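Local coordinates for protein dihydroorotase (Saccharomyces cerevisiae, PDB 6L0B) that catalyses the zinc-dependent interconversion of N-carbamoyl-L-aspartate and dihydroorotate, the third step of de novo pyrimidine synthesis, at residues D12-V17 with G256-P261; A38-N43 with T68-S73; N227-V232 with A275-Q280. All blocks are in the same frame, centred on the assembly; numbering follows the deposited sequence.

Overall arrangement
Interaction 1 lies in the middle of this set, its centre about 9 Å from that of interaction 2 and about 10 Å from that of interaction 3, while the centres of 2 and 3 are about 18 Å apart and the two contacts do not touch. Strand 11-15 of interaction 1 pairs with strand 37-40 of interaction 2 in one parallel sheet, and strand 69-71 follows. Along the chain, both segments of interaction 2 fall between those of interaction 1, whereas interaction 3 interleaves with interaction 1: 227-232 precedes 256-261, and 275-280 follows it. All three reach 5-fluorouracil, so barrel strands and the loops after them come together in one pocket beside the zinc site.

Interaction 1: D12-V17 with G256-P261; sequences DMHVHV and GSDSAP. With ZN (zinc ion), chain E; URF (5-fluorouracil), chain G.
His14, His16 and Asp258 close on one zinc ion, the two histidines as the His-x-His motif of the metallo-dependent hydrolase barrel and the aspartate from the loop after strand 253-255. The ion is bound by His14 NE2 at 2.2 Å, His16 NE2 at 2.1 Å and Asp258 OD1 at 2.3 Å, with one further ligand atom from elsewhere; a carboxylated Lys98 probably bridges the two metals, as in related enzymes. With CG anti to the backbone N (chi1 -175°), the Asp258 carboxylate runs beside the His14 ring, pointing the same way, their planes 52° apart. Asn43 OD1 holds His16 ND1, fixing that ring's rotation while one of its faces lies against C4 of 5-fluorouracil.

Behind this shell, Asp12 ties the two segments together. Its OD1 accepts Ser257 N at 2.6 Å and, as an Asx turn, His14 N at 3.2 Å, the two donors arriving from opposite faces of the carboxylate. Gln280 NE2 also binds Asp12 OD2. Further along, His16 N reaches Ser259 O at 3.3 Å. Ser257 OG does double duty: it donates to the syn side of Asp12 OD2 at 2.9 Å and accepts Ser259 N at 2.7 Å in an ST turn.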
ATOM      1  N   ASP A  12       2.771  27.734   4.882  1.00 43.48           N
ATOM      2  CA  ASP A  12       2.868  26.277   4.738  1.00 44.35           C
ATOM      3  C   ASP A  12       3.951  25.815   5.706  1.00 43.57           C
ATOM      4  O   ASP A  12       5.147  25.983   5.449  1.00 40.99           O
ATOM      5  CB  ASP A  12       3.207  25.882   3.294  1.00 43.20           C
ATOM      6  CG  ASP A  12       3.543  24.386   3.128  1.00 43.96           C
ATOM      7  OD1 ASP A  12       3.431  23.579   4.084  1.00 39.59           O
ATOM      8  OD2 ASP A  12       3.937  24.021   1.996  1.00 46.70           O
ATOM      9  N   MET A  13       3.528  25.239   6.828  1.00 47.31           N
ATOM     10  CA  MET A  13       4.429  24.963   7.935  1.00 46.39           C
ATOM     11  C   MET A  13       5.036  23.559   7.885  1.00 43.16           C
ATOM     12  O   MET A  13       5.335  22.967   8.938  1.00 41.15           O
ATOM     13  CB  MET A  13       3.684  25.235   9.230  1.00 45.87           C
ATOM     14  CG  MET A  13       3.156  26.677   9.264  1.00 49.88           C
ATOM     15  SD  MET A  13       4.375  28.049   9.348  1.00 53.18           S
ATOM     16  CE  MET A  13       4.906  28.304   7.672  1.00 48.29           C
ATOM     17  N   HIS A  14       5.257  23.030   6.678  1.00 42.92           N
ATOM     18  CA  HIS A  14       5.898  21.725   6.496  1.00 39.35           C
ATOM     19  C   HIS A  14       6.359  21.646   5.037  1.00 40.26           C
ATOM     20  O   HIS A  14       5.623  21.176   4.171  1.00 44.88           O
ATOM     21  CB  HIS A  14       4.969  20.587   6.834  1.00 34.82           C
ATOM     22  CG  HIS A  14       5.670  19.288   7.092  1.00 34.72           C
ATOM     23  ND1 HIS A  14       5.504  18.576   8.261  1.00 32.05           N
ATOM     24  CD2 HIS A  14       6.533  18.568   6.333  1.00 32.89           C
ATOM     25  CE1 HIS A  14       6.229  17.473   8.208  1.00 30.28           C
ATOM     26  NE2 HIS A  14       6.860  17.444   7.051  1.00 30.55           N
ATOM     27  N   VAL A  15       7.582  22.081   4.785  1.00 35.56           N
ATOM     28  CA  VAL A  15       8.094  22.190   3.431  1.00 36.69           C
ATOM     29  C   VAL A  15       9.418  21.446   3.349  1.00 39.77           C
ATOM     30  O   VAL A  15      10.210  21.472   4.297  1.00 44.10           O
ATOM     31  CB  VAL A  15       8.269  23.668   3.020  1.00 37.46           C
ATOM     32  CG1 VAL A  15       8.869  23.756   1.630  1.00 38.96           C
ATOM     33  CG2 VAL A  15       6.943  24.429   3.081  1.00 37.30           C
ATOM     34  N   HIS A  16       9.623  20.715   2.254  1.00 40.90           N
ATOM     35  CA  HIS A  16      10.926  20.174   1.887  1.00 38.49           C
ATOM     36  C   HIS A  16      11.331  20.716   0.518  1.00 41.05           C
ATOM     37  O   HIS A  16      10.539  20.632  -0.426  1.00 42.40           O
ATOM     38  CB  HIS A  16      10.924  18.627   1.875  1.00 38.32           C
ATOM     39  CG  HIS A  16      10.445  17.998   3.149  1.00 34.30           C
ATOM     40  ND1 HIS A  16      11.249  17.196   3.927  1.00 32.71           N
ATOM     41  CD2 HIS A  16       9.239  18.030   3.764  1.00 33.96           C
ATOM     42  CE1 HIS A  16      10.573  16.795   4.991  1.00 32.87           C
ATOM     43  NE2 HIS A  16       9.350  17.285   4.915  1.00 34.23           N
ATOM     44  N   VAL A  17      12.566  21.229   0.394  1.00 42.65           N
ATOM     45  CA  VAL A  17      13.049  21.820  -0.856  1.00 40.11           C
ATOM     46  C   VAL A  17      14.378  21.239  -1.310  1.00 41.45           C
ATOM     47  O   VAL A  17      14.907  21.676  -2.333  1.00 41.66           O
ATOM     48  CB  VAL A  17      13.154  23.363  -0.808  1.00 38.45           C
ATOM     49  CG1 VAL A  17      11.801  24.014  -0.542  1.00 37.13           C
ATOM     50  CG2 VAL A  17      14.220  23.793   0.186  1.00 39.81           C
ATOM     51  N   GLY A 256       0.143  22.431   6.604  1.00 38.64           N
ATOM     52  CA  GLY A 256       1.532  22.080   6.399  1.00 34.52           C
ATOM     53  C   GLY A 256       1.613  21.035   5.298  1.00 34.77           C
ATOM     54  O   GLY A 256       1.244  19.882   5.517  1.00 35.35           O
ATOM     55  N   SER A 257       2.088  21.409   4.111  1.00 31.33           N
ATOM     56  CA  SER A 257       1.888  20.548   2.952  1.00 35.23           C
ATOM     57  C   SER A 257       2.692  19.251   3.013  1.00 36.06           C
ATOM     58  O   SER A 257       2.246  18.238   2.477  1.00 36.76           O
ATOM     59  CB  SER A 257       2.274  21.286   1.674  1.00 37.13           C
ATOM     60  OG  SER A 257       3.689  21.226   1.491  1.00 39.80           O
ATOM     61  N   ASP A 258       3.864  19.256   3.640  1.00 34.28           N
ATOM     62  CA  ASP A 258       4.851  18.188   3.452  1.00 35.14           C
ATOM     63  C   ASP A 258       5.019  17.871   1.970  1.00 35.28           C
ATOM     64  O   ASP A 258       5.062  16.712   1.544  1.00 37.74           O
ATOM     65  CB  ASP A 258       4.480  16.929   4.239  1.00 35.14           C
ATOM     66  CG  ASP A 258       5.554  15.831   4.168  1.00 35.55           C
ATOM     67  OD1 ASP A 258       6.736  16.129   3.885  1.00 36.32           O
ATOM     68  OD2 ASP A 258       5.211  14.662   4.418  1.00 36.58           O
ATOM     69  N   SER A 259       5.082  18.912   1.158  1.00 37.32           N
ATOM     70  CA  SER A 259       5.465  18.669  -0.220  1.00 37.48           C
ATOM     71  C   SER A 259       6.892  18.128  -0.191  1.00 38.14           C
ATOM     72  O   SER A 259       7.800  18.807   0.299  1.00 37.14           O
ATOM     73  CB  SER A 259       5.315  19.950  -1.042  1.00 34.63           C
ATOM     74  OG  SER A 259       5.680  19.751  -2.395  1.00 35.70           O
ATOM     75  N   ALA A 260       7.081  16.880  -0.637  1.00 36.84           N
ATOM     76  CA  ALA A 260       8.365  16.172  -0.580  1.00 38.41           C
ATOM     77  C   ALA A 260       8.766  15.721  -1.983  1.00 39.18           C
ATOM     78  O   ALA A 260       8.410  14.613  -2.422  1.00 37.63           O
ATOM     79  CB  ALA A 260       8.283  14.980   0.368  1.00 36.30           C
ATOM     80  N   PRO A 261       9.525  16.541  -2.714  1.00 38.23           N
ATOM     81  CA  PRO A 261       9.859  16.204  -4.106  1.00 38.19           C
ATOM     82  C   PRO A 261      10.925  15.121  -4.199  1.00 36.98           C
ATOM     83  O   PRO A 261      11.807  15.033  -3.348  1.00 37.20           O
ATOM     84  CB  PRO A 261      10.333  17.548  -4.689  1.00 36.84           C
ATOM     85  CG  PRO A 261      10.783  18.356  -3.490  1.00 35.76           C
ATOM     86  CD  PRO A 261       9.977  17.892  -2.321  1.00 36.56           C
TER
HETATM   87 ZN    ZN E 401       7.988  15.947   5.852  1.00 43.03          ZN
HETATM   88  N1  URF G 403       8.178  11.883   3.678  1.00 45.38           N
HETATM   89  C2  URF G 403       8.599  12.834   4.737  1.00 43.88           C
HETATM   90  N3  URF G 403       9.806  13.665   4.448  1.00 40.36           N
HETATM   91  C4  URF G 403      10.517  13.536   3.178  1.00 38.84           C
HETATM   92  C5  URF G 403      10.089  12.579   2.153  1.00 41.44           C
HETATM   93  C6  URF G 403       8.928  11.775   2.438  1.00 42.81           C
HETATM   94  O2  URF G 403       7.997  12.924   5.776  1.00 36.76           O
HETATM   95  O4  URF G 403      11.464  14.174   2.878  1.00 37.22           O
HETATM   96  F5  URF G 403      10.854  12.514   0.997  1.00 36.74           F

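Interaction 2: A38-N43 with T68-S73; sequences AYIMPN and TTFLMS. With URF (5-fluorouracil), chain G.
Strands 37-40 and 69-71, the parallel pair of a beta-alpha-beta unit in the hydrolase barrel, are joined through Ala38 opposite Phe70 and Tyr39 opposite Leu71. Backbone bonds run from Ala38 N to Thr69 O (3.1 Å), from Leu71 N to Ala38 O (3.0 Å) and from Ile40 N to Leu71 O (2.6 Å). Past strand 69-71, Ser73 OG takes over, donating in the carbonyl plane to a lone pair of Ile40 O at 2.9 Å.

The Tyr39 side chain, extended away from the backbone N (chi1 -177°), crosses that of Leu71 at about a right angle, so that Leu71 CB meets the ring edge at CD1 (3.7 Å), and Ser73 CB lies by CZ. With an alanine here, Leu71 and Ser73 would probably lose this cover, leaving a gap, and Asn135 OD1 would lose its weak bond from the tyrosine hydroxyl. On the face that carries Ala38 and Phe70, Ile40 CG1 touches Phe70 CD1 at 3.6 Å and Met72 SD at 3.7 Å. Beyond strand 37-40, Asn43 ND2 donates to O4 of 5-fluorouracil (2.8 Å). Phe70 and Met72 pack on the connecting helix 51-64, Ala38 and Phe70 on helix 28-32, and Tyr39 on Met13 of strand 11-15.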
ATOM      1  N   ALA A  38       6.999  29.825   4.693  1.00 43.91           N
ATOM      2  CA  ALA A  38       7.271  28.401   4.581  1.00 44.14           C
ATOM      3  C   ALA A  38       8.240  27.984   5.665  1.00 43.28           C
ATOM      4  O   ALA A  38       9.330  28.559   5.768  1.00 46.08           O
ATOM      5  CB  ALA A  38       7.875  28.068   3.213  1.00 45.23           C
ATOM      6  N   TYR A  39       7.890  26.933   6.404  1.00 42.59           N
ATOM      7  CA  TYR A  39       8.778  26.341   7.407  1.00 42.90           C
ATOM      8  C   TYR A  39       9.620  25.247   6.749  1.00 40.91           C
ATOM      9  O   TYR A  39       9.075  24.233   6.309  1.00 43.74           O
ATOM     10  CB  TYR A  39       7.950  25.773   8.562  1.00 39.52           C
ATOM     11  CG  TYR A  39       8.757  25.198   9.681  1.00 42.17           C
ATOM     12  CD1 TYR A  39       9.462  26.024  10.540  1.00 45.34           C
ATOM     13  CD2 TYR A  39       8.811  23.823   9.904  1.00 44.98           C
ATOM     14  CE1 TYR A  39      10.207  25.507  11.592  1.00 43.87           C
ATOM     15  CE2 TYR A  39       9.549  23.289  10.959  1.00 44.10           C
ATOM     16  CZ  TYR A  39      10.245  24.139  11.802  1.00 45.73           C
ATOM     17  OH  TYR A  39      10.979  23.634  12.858  1.00 47.39           O
ATOM     18  N   ILE A  40      10.943  25.438   6.686  1.00 38.18           N
ATOM     19  CA  ILE A  40      11.819  24.543   5.921  1.00 41.88           C
ATOM     20  C   ILE A  40      12.301  23.395   6.809  1.00 42.44           C
ATOM     21  O   ILE A  40      12.678  23.606   7.967  1.00 44.08           O
ATOM     22  CB  ILE A  40      13.004  25.310   5.301  1.00 41.85           C
ATOM     23  CG1 ILE A  40      12.494  26.509   4.507  1.00 43.96           C
ATOM     24  CG2 ILE A  40      13.823  24.408   4.350  1.00 35.69           C
ATOM     25  CD1 ILE A  40      11.527  26.132   3.426  1.00 45.37           C
ATOM     26  N   MET A  41      12.270  22.180   6.277  1.00 39.42           N
ATOM     27  CA  MET A  41      12.592  20.971   7.027  1.00 40.06           C
ATOM     28  C   MET A  41      14.066  20.571   6.879  1.00 40.66           C
ATOM     29  O   MET A  41      14.734  20.974   5.916  1.00 37.55           O
ATOM     30  CB  MET A  41      11.680  19.825   6.587  1.00 37.80           C
ATOM     31  CG  MET A  41      10.269  19.898   7.204  1.00 40.21           C
ATOM     32  SD  MET A  41      10.210  19.958   9.024  1.00 39.45           S
ATOM     33  CE  MET A  41       8.422  20.120   9.284  1.00 36.58           C
ATOM     34  N   PRO A  42      14.634  19.848   7.850  1.00 43.94           N
ATOM     35  CA  PRO A  42      16.097  19.661   7.901  1.00 42.52           C
ATOM     36  C   PRO A  42      16.651  18.335   7.371  1.00 39.95           C
ATOM     37  O   PRO A  42      17.862  18.112   7.515  1.00 36.45           O
ATOM     38  CB  PRO A  42      16.359  19.746   9.410  1.00 45.90           C
ATOM     39  CG  PRO A  42      15.120  19.035  10.019  1.00 43.92           C
ATOM     40  CD  PRO A  42      13.974  19.257   9.038  1.00 43.83           C
ATOM     41  N   ASN A  43      15.836  17.458   6.780  1.00 38.13           N
ATOM     42  CA  ASN A  43      16.273  16.102   6.446  1.00 38.67           C
ATOM     43  C   ASN A  43      17.016  16.070   5.106  1.00 41.31           C
ATOM     44  O   ASN A  43      16.616  15.424   4.133  1.00 38.13           O
ATOM     45  CB  ASN A  43      15.079  15.162   6.451  1.00 38.21           C
ATOM     46  CG  ASN A  43      14.101  15.479   5.343  1.00 34.34           C
ATOM     47  OD1 ASN A  43      14.079  16.615   4.849  1.00 32.18           O
ATOM     48  ND2 ASN A  43      13.318  14.486   4.923  1.00 29.42           N
ATOM     49  N   THR A  68      10.010  35.181  -0.462  1.00 50.98           N
ATOM     50  CA  THR A  68       9.450  34.141   0.396  1.00 48.81           C
ATOM     51  C   THR A  68      10.114  34.243   1.762  1.00 45.18           C
ATOM     52  O   THR A  68      11.341  34.335   1.860  1.00 49.23           O
ATOM     53  CB  THR A  68       9.652  32.729  -0.178  1.00 44.76           C
ATOM     54  OG1 THR A  68       9.194  32.661  -1.535  1.00 42.17           O
ATOM     55  CG2 THR A  68       8.888  31.703   0.673  1.00 38.13           C
ATOM     56  N   THR A  69       9.298  34.255   2.805  1.00 49.30           N
ATOM     57  CA  THR A  69       9.788  34.266   4.174  1.00 47.75           C
ATOM     58  C   THR A  69      10.086  32.838   4.591  1.00 51.38           C
ATOM     59  O   THR A  69       9.242  31.951   4.412  1.00 50.95           O
ATOM     60  CB  THR A  69       8.740  34.895   5.083  1.00 45.60           C
ATOM     61  OG1 THR A  69       8.303  36.123   4.475  1.00 45.06           O
ATOM     62  CG2 THR A  69       9.279  35.138   6.511  1.00 41.80           C
ATOM     63  N   PHE A  70      11.285  32.617   5.148  1.00 50.21           N
ATOM     64  CA  PHE A  70      11.802  31.277   5.430  1.00 44.68           C
ATOM     65  C   PHE A  70      12.009  31.085   6.923  1.00 46.06           C
ATOM     66  O   PHE A  70      12.822  31.778   7.541  1.00 49.22           O
ATOM     67  CB  PHE A  70      13.099  31.029   4.680  1.00 37.65           C
ATOM     68  CG  PHE A  70      12.897  30.791   3.222  1.00 39.30           C
ATOM     69  CD1 PHE A  70      12.175  29.689   2.782  1.00 37.49           C
ATOM     70  CD2 PHE A  70      13.434  31.660   2.283  1.00 41.31           C
ATOM     71  CE1 PHE A  70      11.994  29.458   1.447  1.00 38.16           C
ATOM     72  CE2 PHE A  70      13.251  31.439   0.928  1.00 43.30           C
ATOM     73  CZ  PHE A  70      12.529  30.341   0.507  1.00 41.01           C
ATOM     74  N   LEU A  71      11.255  30.155   7.498  1.00 48.29           N
ATOM     75  CA  LEU A  71      11.486  29.681   8.852  1.00 48.38           C
ATOM     76  C   LEU A  71      12.258  28.365   8.788  1.00 47.17           C
ATOM     77  O   LEU A  71      11.847  27.426   8.096  1.00 44.18           O
ATOM     78  CB  LEU A  71      10.164  29.512   9.601  1.00 48.40           C
ATOM     79  CG  LEU A  71       9.140  30.646   9.440  1.00 48.97           C
ATOM     80  CD1 LEU A  71       7.945  30.411  10.357  1.00 49.04           C
ATOM     81  CD2 LEU A  71       9.748  32.030   9.698  1.00 44.67           C
ATOM     82  N   MET A  72      13.396  28.322   9.467  1.00 46.09           N
ATOM     83  CA  MET A  72      14.283  27.176   9.380  1.00 42.67           C
ATOM     84  C   MET A  72      14.152  26.325  10.647  1.00 42.44           C
ATOM     85  O   MET A  72      13.534  26.727  11.648  1.00 40.61           O
ATOM     86  CB  MET A  72      15.722  27.622   9.134  1.00 36.93           C
ATOM     87  CG  MET A  72      15.918  28.553   7.921  1.00 37.73           C
ATOM     88  SD  MET A  72      15.454  28.007   6.251  1.00 42.45           S
ATOM     89  CE  MET A  72      16.864  27.030   5.790  1.00 43.32           C
ATOM     90  N   SER A  73      14.742  25.128  10.576  1.00 37.50           N
ATOM     91  CA  SER A  73      14.629  24.112  11.606  1.00 38.19           C
ATOM     92  C   SER A  73      15.921  23.322  11.692  1.00 41.71           C
ATOM     93  O   SER A  73      16.702  23.266  10.740  1.00 41.13           O
ATOM     94  CB  SER A  73      13.469  23.136  11.334  1.00 38.93           C
ATOM     95  OG  SER A  73      13.747  22.201  10.303  1.00 40.79           O
TER
HETATM   96  N1  URF G 403       8.178  11.883   3.678  1.00 45.38           N
HETATM   97  C2  URF G 403       8.599  12.834   4.737  1.00 43.88           C
HETATM   98  N3  URF G 403       9.806  13.665   4.448  1.00 40.36           N
HETATM   99  C4  URF G 403      10.517  13.536   3.178  1.00 38.84           C
HETATM  100  C5  URF G 403      10.089  12.579   2.153  1.00 41.44           C
HETATM  101  C6  URF G 403       8.928  11.775   2.438  1.00 42.81           C
HETATM  102  O2  URF G 403       7.997  12.924   5.776  1.00 36.76           O
HETATM  103  O4  URF G 403      11.464  14.174   2.878  1.00 37.22           O
HETATM  104  F5  URF G 403      10.854  12.514   0.997  1.00 36.74           F

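Interaction 3: N227-V232 with A275-Q280; sequences NFCKPV and AGVYSQ. With URF (5-fluorouracil), chain G.
The Phe228 ring meets Ala275 through its CD2-CE2 side: CE2 lies 4.0 Å from Ala275 CB, and Ala275 CA comes at the ring obliquely. Within the 275-280 loop, the Tyr278 ring has the backbone N of Gln280 over the centre of one face, 3.9 Å above the plane, so the loop folds back on its own ring, whose OH is bonded to Ser281 OG.

One hydrogen bond joins the two loops. Gly276 N donates to Phe228 O at 3.0 Å, with an N-H...O angle of 161°, the donor tilted slightly from the carbonyl plane. Gly276 has a phi of 139°, where a CB would be jammed against the carbonyl of Ala275; a CB would also crowd the fluorine of 5-fluorouracil. Gly276 CA approaches C6 of that ligand at 3.7 Å.

Packing contacts flank this bond. Val277 sets CG2 anti to its own carbonyl carbon and brings it to 4.0 Å from Cys229 CB and 3.9 Å from Asn227 O. On the Ala275 side, Lys230 CG rests on Ala275 CB at 3.7 Å; the lysine chain then bends repeatedly and leads away, its NZ donating to Val104 O. The next peptide, Lys230 to Pro231, is cis.

These loops form part of the ligand pocket wall, with the Lys230 side chain about 4 Å at nearest atoms from that of His137, a probable zinc ligand. Phe228 packs against Gly223 of the second subunit. Segment 227-232 connects helix 218-221 to helix 236-246, and its Asn227 and Val232 touch Trp221; segment 275-280 follows strand 253-255 and leads into helix 283-293, with Tyr278 and Gln280 against helix 28-32.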
ATOM      1  N   ASN A 227       1.592   8.501  -5.135  1.00 35.37           N
ATOM      2  CA  ASN A 227       0.809   8.866  -3.968  1.00 33.94           C
ATOM      3  C   ASN A 227       1.304   8.207  -2.692  1.00 33.55           C
ATOM      4  O   ASN A 227       0.691   8.407  -1.638  1.00 31.04           O
ATOM      5  CB  ASN A 227      -0.652   8.481  -4.186  1.00 33.23           C
ATOM      6  CG  ASN A 227      -1.295   9.253  -5.313  1.00 31.46           C
ATOM      7  OD1 ASN A 227      -0.976  10.425  -5.535  1.00 37.23           O
ATOM      8  ND2 ASN A 227      -2.214   8.609  -6.026  1.00 27.88           N
ATOM      9  N   PHE A 228       2.428   7.492  -2.739  1.00 34.03           N
ATOM     10  CA  PHE A 228       2.944   6.854  -1.535  1.00 33.89           C
ATOM     11  C   PHE A 228       3.704   7.888  -0.730  1.00 34.89           C
ATOM     12  O   PHE A 228       4.519   8.643  -1.281  1.00 34.37           O
ATOM     13  CB  PHE A 228       3.866   5.667  -1.856  1.00 34.90           C
ATOM     14  CG  PHE A 228       4.528   5.046  -0.626  1.00 35.61           C
ATOM     15  CD1 PHE A 228       3.764   4.493   0.394  1.00 35.11           C
ATOM     16  CD2 PHE A 228       5.917   5.017  -0.496  1.00 34.60           C
ATOM     17  CE1 PHE A 228       4.378   3.926   1.520  1.00 35.42           C
ATOM     18  CE2 PHE A 228       6.534   4.453   0.628  1.00 31.16           C
ATOM     19  CZ  PHE A 228       5.772   3.915   1.628  1.00 33.64           C
ATOM     20  N   CYS A 229       3.407   7.954   0.564  1.00 33.20           N
ATOM     21  CA  CYS A 229       4.082   8.903   1.437  1.00 34.90           C
ATOM     22  C   CYS A 229       4.046   8.362   2.863  1.00 34.57           C
ATOM     23  O   CYS A 229       3.396   7.350   3.145  1.00 37.06           O
ATOM     24  CB  CYS A 229       3.433  10.292   1.332  1.00 35.40           C
ATOM     25  SG  CYS A 229       1.841  10.429   2.174  1.00 38.11           S
ATOM     26  N   LYS A 230       4.755   9.033   3.768  1.00 35.45           N
ATOM     27  CA  LYS A 230       4.705   8.662   5.179  1.00 34.32           C
ATOM     28  C   LYS A 230       4.228   9.862   5.987  1.00 33.51           C
ATOM     29  O   LYS A 230       4.639  10.992   5.688  1.00 35.97           O
ATOM     30  CB  LYS A 230       6.073   8.185   5.701  1.00 34.95           C
ATOM     31  CG  LYS A 230       6.627   6.930   5.013  1.00 34.34           C
ATOM     32  CD  LYS A 230       5.664   5.763   5.129  1.00 35.07           C
ATOM     33  CE  LYS A 230       5.588   5.212   6.538  1.00 34.63           C
ATOM     34  NZ  LYS A 230       6.722   4.281   6.838  1.00 33.36           N
ATOM     35  N   PRO A 231       3.257   9.698   6.911  1.00 33.02           N
ATOM     36  CA  PRO A 231       2.522   8.444   7.142  1.00 32.18           C
ATOM     37  C   PRO A 231       1.599   8.149   5.966  1.00 32.67           C
ATOM     38  O   PRO A 231       1.139   9.083   5.304  1.00 32.77           O
ATOM     39  CB  PRO A 231       1.716   8.717   8.410  1.00 29.96           C
ATOM     40  CG  PRO A 231       2.333   9.935   9.017  1.00 31.06           C
ATOM     41  CD  PRO A 231       2.910  10.732   7.901  1.00 30.41           C
ATOM     42  N   VAL A 232       1.367   6.858   5.706  1.00 30.54           N
ATOM     43  CA  VAL A 232       0.537   6.442   4.584  1.00 30.63           C
ATOM     44  C   VAL A 232      -0.873   6.980   4.771  1.00 30.86           C
ATOM     45  O   VAL A 232      -1.369   7.151   5.902  1.00 32.15           O
ATOM     46  CB  VAL A 232       0.493   4.903   4.455  1.00 32.98           C
ATOM     47  CG1 VAL A 232       1.883   4.307   4.238  1.00 33.09           C
ATOM     48  CG2 VAL A 232      -0.174   4.265   5.672  1.00 31.99           C
ATOM     49  N   ALA A 275       9.341   7.621  -0.282  1.00 35.89           N
ATOM     50  CA  ALA A 275       8.130   8.238   0.237  1.00 34.86           C
ATOM     51  C   ALA A 275       8.106   9.734  -0.081  1.00 34.75           C
ATOM     52  O   ALA A 275       9.137  10.405  -0.038  1.00 31.67           O
ATOM     53  CB  ALA A 275       8.046   8.030   1.750  1.00 34.47           C
ATOM     54  N   GLY A 276       6.917  10.259  -0.389  1.00 32.20           N
ATOM     55  CA  GLY A 276       6.769  11.687  -0.615  1.00 33.15           C
ATOM     56  C   GLY A 276       5.873  12.121  -1.759  1.00 35.86           C
ATOM     57  O   GLY A 276       5.999  11.664  -2.905  1.00 36.07           O
ATOM     58  N   VAL A 277       4.989  13.065  -1.474  1.00 33.87           N
ATOM     59  CA  VAL A 277       4.096  13.604  -2.485  1.00 33.82           C
ATOM     60  C   VAL A 277       4.480  15.054  -2.704  1.00 34.67           C
ATOM     61  O   VAL A 277       4.588  15.824  -1.742  1.00 35.40           O
ATOM     62  CB  VAL A 277       2.623  13.488  -2.060  1.00 35.34           C
ATOM     63  CG1 VAL A 277       1.759  14.247  -3.016  1.00 33.39           C
ATOM     64  CG2 VAL A 277       2.212  12.028  -2.000  1.00 33.32           C
ATOM     65  N   TYR A 278       4.674  15.432  -3.963  1.00 36.28           N
ATOM     66  CA  TYR A 278       5.035  16.806  -4.285  1.00 33.46           C
ATOM     67  C   TYR A 278       3.779  17.600  -4.609  1.00 35.19           C
ATOM     68  O   TYR A 278       3.122  17.344  -5.634  1.00 35.84           O
ATOM     69  CB  TYR A 278       5.995  16.876  -5.461  1.00 34.88           C
ATOM     70  CG  TYR A 278       6.266  18.290  -5.870  1.00 38.19           C
ATOM     71  CD1 TYR A 278       7.055  19.109  -5.091  1.00 38.23           C
ATOM     72  CD2 TYR A 278       5.704  18.818  -7.031  1.00 40.95           C
ATOM     73  CE1 TYR A 278       7.302  20.411  -5.459  1.00 43.76           C
ATOM     74  CE2 TYR A 278       5.944  20.119  -7.411  1.00 42.64           C
ATOM     75  CZ  TYR A 278       6.744  20.912  -6.622  1.00 42.73           C
ATOM     76  OH  TYR A 278       6.990  22.210  -6.988  1.00 41.80           O
ATOM     77  N   SER A 279       3.493  18.605  -3.775  1.00 34.79           N
ATOM     78  CA  SER A 279       2.297  19.420  -3.911  1.00 33.98           C
ATOM     79  C   SER A 279       2.576  20.919  -3.868  1.00 35.08           C
ATOM     80  O   SER A 279       1.618  21.702  -3.918  1.00 37.61           O
ATOM     81  CB  SER A 279       1.299  19.061  -2.807  1.00 32.32           C
ATOM     82  OG  SER A 279       1.904  19.262  -1.544  1.00 33.14           O
ATOM     83  N   GLN A 280       3.841  21.292  -3.709  1.00 36.37           N
ATOM     84  CA  GLN A 280       4.177  22.729  -3.579  1.00 36.63           C
ATOM     85  C   GLN A 280       3.548  23.551  -4.710  1.00 37.98           C
ATOM     86  O   GLN A 280       2.740  24.411  -4.428  1.00 35.58           O
ATOM     87  CB  GLN A 280       5.695  22.918  -3.550  1.00 36.06           C
ATOM     88  CG  GLN A 280       6.140  24.163  -2.795  1.00 34.90           C
ATOM     89  CD  GLN A 280       5.872  24.058  -1.314  1.00 37.94           C
ATOM     90  OE1 GLN A 280       6.564  23.347  -0.588  1.00 40.10           O
ATOM     91  NE2 GLN A 280       4.859  24.771  -0.852  1.00 39.75           N
TER
HETATM   92  N1  URF G 403       8.178  11.883   3.678  1.00 45.38           N
HETATM   93  C2  URF G 403       8.599  12.834   4.737  1.00 43.88           C
HETATM   94  N3  URF G 403       9.806  13.665   4.448  1.00 40.36           N
HETATM   95  C4  URF G 403      10.517  13.536   3.178  1.00 38.84           C
HETATM   96  C5  URF G 403      10.089  12.579   2.153  1.00 41.44           C
HETATM   97  C6  URF G 403       8.928  11.775   2.438  1.00 42.81           C
HETATM   98  O2  URF G 403       7.997  12.924   5.776  1.00 36.76           O
HETATM   99  O4  URF G 403      11.464  14.174   2.878  1.00 37.22           O
HETATM  100  F5  URF G 403      10.854  12.514   0.997  1.00 36.74           F